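Local coordinates for angiotensin-converting enzyme (Anopheles gambiae, PDB 6S1Y), which is a zinc-dependent peptidase of the angiotensin-converting enzyme family, which probably trims short peptides from their C-terminal end, at residues 155-158 and 159-163; 213-216 and 217-221. All blocks are in the same frame, centred on the assembly; numbering follows the deposited sequence.

Interaction 1: residues 155-158 and 159-163; sequences YWVQ and WYNAT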
loop_
_atom_site.group_PDB
_atom_site.type_symbol
_atom_site.label_atom_id
_atom_site.label_comp_id
_atom_site.label_asym_id
_atom_site.label_seq_id
_atom_site.Cartn_x
_atom_site.Cartn_y
_atom_site.Cartn_z
ATOM N N TYR A 155 5.169 -19.973 13.221
ATOM C CA TYR A 155 4.131 -18.968 13.045
ATOM C C TYR A 155 3.841 -18.721 11.576
ATOM O O TYR A 155 2.705 -18.427 11.203
ATOM C CB TYR A 155 4.505 -17.662 13.737
ATOM C CG TYR A 155 4.394 -17.725 15.255
ATOM C CD1 TYR A 155 3.153 -17.847 15.899
ATOM C CD2 TYR A 155 5.536 -17.654 16.048
ATOM C CE1 TYR A 155 3.066 -17.902 17.285
ATOM C CE2 TYR A 155 5.456 -17.722 17.418
ATOM C CZ TYR A 155 4.229 -17.836 18.039
ATOM O OH TYR A 155 4.194 -17.888 19.413
ATOM N N TRP A 156 4.866 -18.777 10.725
ATOM C CA TRP A 156 4.625 -18.631 9.288
ATOM C C TRP A 156 3.652 -19.702 8.811
ATOM O O TRP A 156 2.638 -19.398 8.171
ATOM C CB TRP A 156 5.948 -18.700 8.530
ATOM C CG TRP A 156 5.863 -18.349 7.082
ATOM C CD1 TRP A 156 6.293 -17.195 6.493
ATOM C CD2 TRP A 156 5.335 -19.160 6.029
ATOM N NE1 TRP A 156 6.066 -17.239 5.124
ATOM C CE2 TRP A 156 5.479 -18.433 4.820
ATOM C CE3 TRP A 156 4.753 -20.437 5.982
ATOM C CZ2 TRP A 156 5.039 -18.927 3.591
ATOM C CZ3 TRP A 156 4.314 -20.932 4.747
ATOM C CH2 TRP A 156 4.469 -20.179 3.573
ATOM N N VAL A 157 3.918 -20.960 9.184
ATOM C CA VAL A 157 3.055 -22.078 8.801
ATOM C C VAL A 157 1.648 -21.921 9.376
ATOM O O VAL A 157 0.647 -22.137 8.678
ATOM C CB VAL A 157 3.685 -23.408 9.236
ATOM C CG1 VAL A 157 2.676 -24.564 9.083
ATOM C CG2 VAL A 157 4.971 -23.663 8.427
ATOM N N GLN A 158 1.548 -21.574 10.662
ATOM C CA GLN A 158 0.246 -21.311 11.268
ATOM C C GLN A 158 -0.523 -20.252 10.493
ATOM O O GLN A 158 -1.696 -20.440 10.148
ATOM C CB GLN A 158 0.431 -20.861 12.712
ATOM C CG GLN A 158 0.903 -21.968 13.634
ATOM C CD GLN A 158 -0.204 -22.924 13.991
ATOM O OE1 GLN A 158 -1.342 -22.510 14.283
ATOM N NE2 GLN A 158 0.110 -24.209 13.984
ATOM N N TRP A 159 0.125 -19.120 10.212
ATOM C CA TRP A 159 -0.576 -18.012 9.580
ATOM C C TRP A 159 -1.131 -18.413 8.218
ATOM O O TRP A 159 -2.319 -18.206 7.933
ATOM C CB TRP A 159 0.350 -16.798 9.431
ATOM C CG TRP A 159 -0.330 -15.704 8.653
ATOM C CD1 TRP A 159 -0.126 -15.367 7.345
ATOM C CD2 TRP A 159 -1.373 -14.836 9.128
ATOM N NE1 TRP A 159 -0.972 -14.345 6.974
ATOM C CE2 TRP A 159 -1.736 -13.995 8.055
ATOM C CE3 TRP A 159 -2.023 -14.684 10.363
ATOM C CZ2 TRP A 159 -2.718 -13.018 8.179
ATOM C CZ3 TRP A 159 -2.995 -13.723 10.483
ATOM C CH2 TRP A 159 -3.345 -12.907 9.394
ATOM N N TYR A 160 -0.274 -18.963 7.353
ATOM C CA TYR A 160 -0.664 -19.279 5.985
ATOM C C TYR A 160 -1.667 -20.429 5.945
ATOM O O TYR A 160 -2.578 -20.428 5.115
ATOM C CB TYR A 160 0.589 -19.612 5.153
ATOM C CG TYR A 160 1.342 -18.407 4.624
ATOM C CD1 TYR A 160 2.219 -17.666 5.453
ATOM C CD2 TYR A 160 1.145 -17.962 3.326
ATOM C CE1 TYR A 160 2.878 -16.516 4.979
ATOM C CE2 TYR A 160 1.805 -16.815 2.841
ATOM C CZ TYR A 160 2.674 -16.118 3.658
ATOM O OH TYR A 160 3.316 -15.032 3.141
ATOM N N ASN A 161 -1.522 -21.424 6.824
ATOM C CA ASN A 161 -2.493 -22.517 6.833
ATOM C C ASN A 161 -3.885 -22.014 7.234
ATOM O O ASN A 161 -4.890 -22.563 6.792
ATOM C CB ASN A 161 -2.035 -23.657 7.762
ATOM C CG ASN A 161 -1.041 -24.630 7.077
ATOM O OD1 ASN A 161 -0.238 -24.226 6.210
ATOM N ND2 ASN A 161 -1.086 -25.912 7.463
ATOM N N ALA A 162 -3.964 -20.951 8.029
ATOM C CA ALA A 162 -5.236 -20.454 8.526
ATOM C C ALA A 162 -5.886 -19.409 7.622
ATOM O O ALA A 162 -7.126 -19.322 7.594
ATOM C CB ALA A 162 -5.043 -19.853 9.926
ATOM N N THR A 163 -5.108 -18.612 6.883
ATOM C CA THR A 163 -5.681 -17.517 6.118
ATOM C C THR A 163 -5.657 -17.764 4.619
ATOM O O THR A 163 -6.194 -16.939 3.869
ATOM C CB THR A 163 -4.970 -16.178 6.430
ATOM O OG1 THR A 163 -3.572 -16.237 6.083
ATOM C CG2 THR A 163 -5.117 -15.841 7.897
#

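Interaction 2: residues 213-216 and 217-221; sequences QIRP and LYEQL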
loop_
_atom_site.group_PDB
_atom_site.type_symbol
_atom_site.label_atom_id
_atom_site.label_comp_id
_atom_site.label_asym_id
_atom_site.label_seq_id
_atom_site.Cartn_x
_atom_site.Cartn_y
_atom_site.Cartn_z
ATOM N N GLN A 213 14.479 -1.809 -14.737
ATOM C CA GLN A 213 15.477 -0.818 -14.331
ATOM C C GLN A 213 15.853 -0.973 -12.867
ATOM O O GLN A 213 16.991 -0.707 -12.486
ATOM C CB GLN A 213 14.964 0.601 -14.556
ATOM C CG GLN A 213 14.648 0.953 -15.995
ATOM C CD GLN A 213 14.056 2.336 -16.096
ATOM O OE1 GLN A 213 14.775 3.329 -16.006
ATOM N NE2 GLN A 213 12.741 2.417 -16.231
ATOM N N ILE A 214 14.888 -1.359 -12.030
ATOM C CA ILE A 214 15.118 -1.622 -10.611
ATOM C C ILE A 214 15.940 -2.895 -10.387
ATOM O O ILE A 214 16.751 -2.960 -9.455
ATOM C CB ILE A 214 13.727 -1.695 -9.950
ATOM C CG1 ILE A 214 13.120 -0.289 -9.905
ATOM C CG2 ILE A 214 13.755 -2.334 -8.581
ATOM C CD1 ILE A 214 14.031 0.724 -9.346
ATOM N N ARG A 215 15.777 -3.899 -11.245
ATOM C CA ARG A 215 16.299 -5.236 -10.965
ATOM C C ARG A 215 17.779 -5.261 -10.601
ATOM O O ARG A 215 18.129 -5.926 -9.614
ATOM C CB ARG A 215 16.012 -6.151 -12.168
ATOM C CG ARG A 215 16.451 -7.597 -11.975
ATOM C CD ARG A 215 16.451 -8.424 -13.300
ATOM N NE ARG A 215 17.191 -7.730 -14.354
ATOM C CZ ARG A 215 18.525 -7.661 -14.409
ATOM N NH1 ARG A 215 19.112 -6.988 -15.387
ATOM N NH2 ARG A 215 19.268 -8.252 -13.486
ATOM N N PRO A 216 18.686 -4.579 -11.305
ATOM C CA PRO A 216 20.102 -4.726 -10.941
ATOM C C PRO A 216 20.376 -4.233 -9.540
ATOM O O PRO A 216 21.175 -4.823 -8.798
ATOM C CB PRO A 216 20.842 -3.894 -12.008
ATOM C CG PRO A 216 19.869 -3.761 -13.134
ATOM C CD PRO A 216 18.512 -3.684 -12.458
ATOM N N LEU A 217 19.720 -3.145 -9.153
ATOM C CA LEU A 217 19.890 -2.625 -7.803
ATOM C C LEU A 217 19.271 -3.583 -6.794
ATOM O O LEU A 217 19.904 -3.956 -5.798
ATOM C CB LEU A 217 19.288 -1.211 -7.729
ATOM C CG LEU A 217 19.797 -0.352 -8.928
ATOM C CD1 LEU A 217 19.007 -0.516 -10.253
ATOM C CD2 LEU A 217 19.888 1.136 -8.591
ATOM N N TYR A 218 18.040 -4.032 -7.059
ATOM C CA TYR A 218 17.416 -4.975 -6.150
ATOM C C TYR A 218 18.261 -6.244 -5.998
ATOM O O TYR A 218 18.363 -6.804 -4.901
ATOM C CB TYR A 218 16.016 -5.325 -6.622
ATOM C CG TYR A 218 15.411 -6.404 -5.736
ATOM C CD1 TYR A 218 14.986 -6.098 -4.464
ATOM C CD2 TYR A 218 15.308 -7.735 -6.165
ATOM C CE1 TYR A 218 14.469 -7.048 -3.628
ATOM C CE2 TYR A 218 14.765 -8.710 -5.327
ATOM C CZ TYR A 218 14.345 -8.342 -4.047
ATOM O OH TYR A 218 13.811 -9.257 -3.174
ATOM N N GLU A 219 18.899 -6.713 -7.077
ATOM C CA GLU A 219 19.642 -7.967 -6.946
ATOM C C GLU A 219 20.924 -7.771 -6.140
ATOM O O GLU A 219 21.313 -8.666 -5.378
ATOM C CB GLU A 219 19.909 -8.578 -8.333
ATOM C CG GLU A 219 18.575 -9.062 -8.966
ATOM C CD GLU A 219 18.703 -9.792 -10.312
ATOM O OE1 GLU A 219 17.766 -10.560 -10.599
ATOM O OE2 GLU A 219 19.694 -9.588 -11.063
ATOM N N GLN A 220 21.581 -6.621 -6.251
ATOM C CA GLN A 220 22.715 -6.358 -5.381
ATOM C C GLN A 220 22.294 -6.310 -3.915
ATOM O O GLN A 220 22.993 -6.837 -3.049
ATOM C CB GLN A 220 23.400 -5.052 -5.793
ATOM C CG GLN A 220 24.047 -5.109 -7.183
ATOM C CD GLN A 220 25.159 -6.135 -7.255
ATOM O OE1 GLN A 220 25.996 -6.219 -6.360
ATOM N NE2 GLN A 220 25.164 -6.926 -8.327
ATOM N N LEU A 221 21.153 -5.697 -3.606
ATOM C CA LEU A 221 20.734 -5.570 -2.207
ATOM C C LEU A 221 20.328 -6.920 -1.650
ATOM O O LEU A 221 20.752 -7.309 -0.556
ATOM C CB LEU A 221 19.567 -4.595 -2.097
ATOM C CG LEU A 221 19.070 -4.319 -0.681
ATOM C CD1 LEU A 221 20.205 -3.744 0.201
ATOM C CD2 LEU A 221 17.876 -3.338 -0.707
HETATM O O HOH W 1 22.869 -6.568 -10.371
#

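Interaction 1: residues 155-158 and 159-163
Trp-156 and Tyr-160, one helical turn apart on helix 149-163, lay their rings against each other in an offset stack. The six-membered ring of the indole and the phenol have centroids 3.8 Å apart and planes inclined by 15°. Tyr-160 CD1 lies over the centre of the indole, and in return Trp-156 CZ2 lies over the centre of the phenol. Two first torsions build the pair: Trp-156 sends CG opposite its own N (chi1 -171°), which carries the indole forward along the helix to meet the phenol, while Tyr-160 CG, beside its N (chi1 -82°), leans back.

Backbone bonding sets this spacing. Tyr-160 N donates to Trp-156 O at 3.1 Å, and Asn-161 N to Val-157 O at 2.9 Å. At the C-terminal end Thr-163 turns its hydroxyl back, OG1 giving a 3.0 Å bond to Trp-159 O, which also accepts from Thr-163 N; this oxygen is thus gripped twice.

The polar ends are satisfied inside the protein: Tyr-160 OH by Leu-252 O, Trp-159 NE1 by Ala-484 O. Large aromatics suit such a buried place: these two tie the helix to its surroundings through their rims, while Trp-156 contributes its stacked face and its packing on Phe-143, Met-246 and Pro-472.

Interaction 2: residues 213-216 and 217-221
Arg-215 starts with CG opposite its backbone N, runs on nearly extended and then turns about the CG-CD bond (chi3 51°), which swings the guanidinium round to meet Glu-219. The glutamate comes from the next turn with CG beside its own N and an extended chain beyond, leaning back across the arginine. Their charged ends form a salt bridge, NH2 of Arg-215 lying 2.8 Å from OE2 of Glu-219. The carboxylate arrives at the guanidinium edge, but the two planes stand 67° apart and the N-H points off line (129°), making the hydrogen bond within the bridge weak. Glu-219 OE1 rests instead near the aliphatic part of the arginine, 3.5 Å from Arg-215 CG. Arg-215 NH1 forms a second salt bridge, to Glu-212.

Underneath, the helical bonds continue: Tyr-218 N to Ile-214 O at 2.9 Å, and Glu-219 N to Arg-215 O at 2.8 Å. Pro-216 has no N-H to give to the preceding turn, and helix 203-233 kinks there; its carbonyl still accepts from Gln-220 N at 3.1 Å. A water also donates to Pro-216 O, at 2.9 Å, and accepts from Gln-220 NE2, fastening the amide side chain over the turn.

Toward helix 577-590, Leu-217 CD1 packs 3.9 Å from Pro-216 CD, and both side chains touch Tyr-580. Long, flexible ionic chains thus suit the outer side, where Arg-215 placed between two glutamates would probably have its positive charge stabilised, while Ile-214 and Leu-217 supply apolar surface to the inner side, with Tyr-218 bonding Ser-467 O there through its hydroxyl.

How the interactions relate
Interactions 1 and 2 each lie within one helix, 149-163 and then 203-233, and join neighbouring turns in a mainly helical chain. Their centres lie 30 Å apart and their nearest atoms about 14 Å apart, without touching. One relies on aromatic surface, the other on charge. Neither belongs to the zinc site of His-357, His-361 and Glu-385. Interaction 1 nevertheless approaches the bound gamma-glutamyl peptide, with the Trp-159 side chain about 11 Å from it. Ala-484, the partner of Trp-159, adjoins Lys-485 of the ligand pocket, consistent with helix 149-163 lying in a second shell behind that wall.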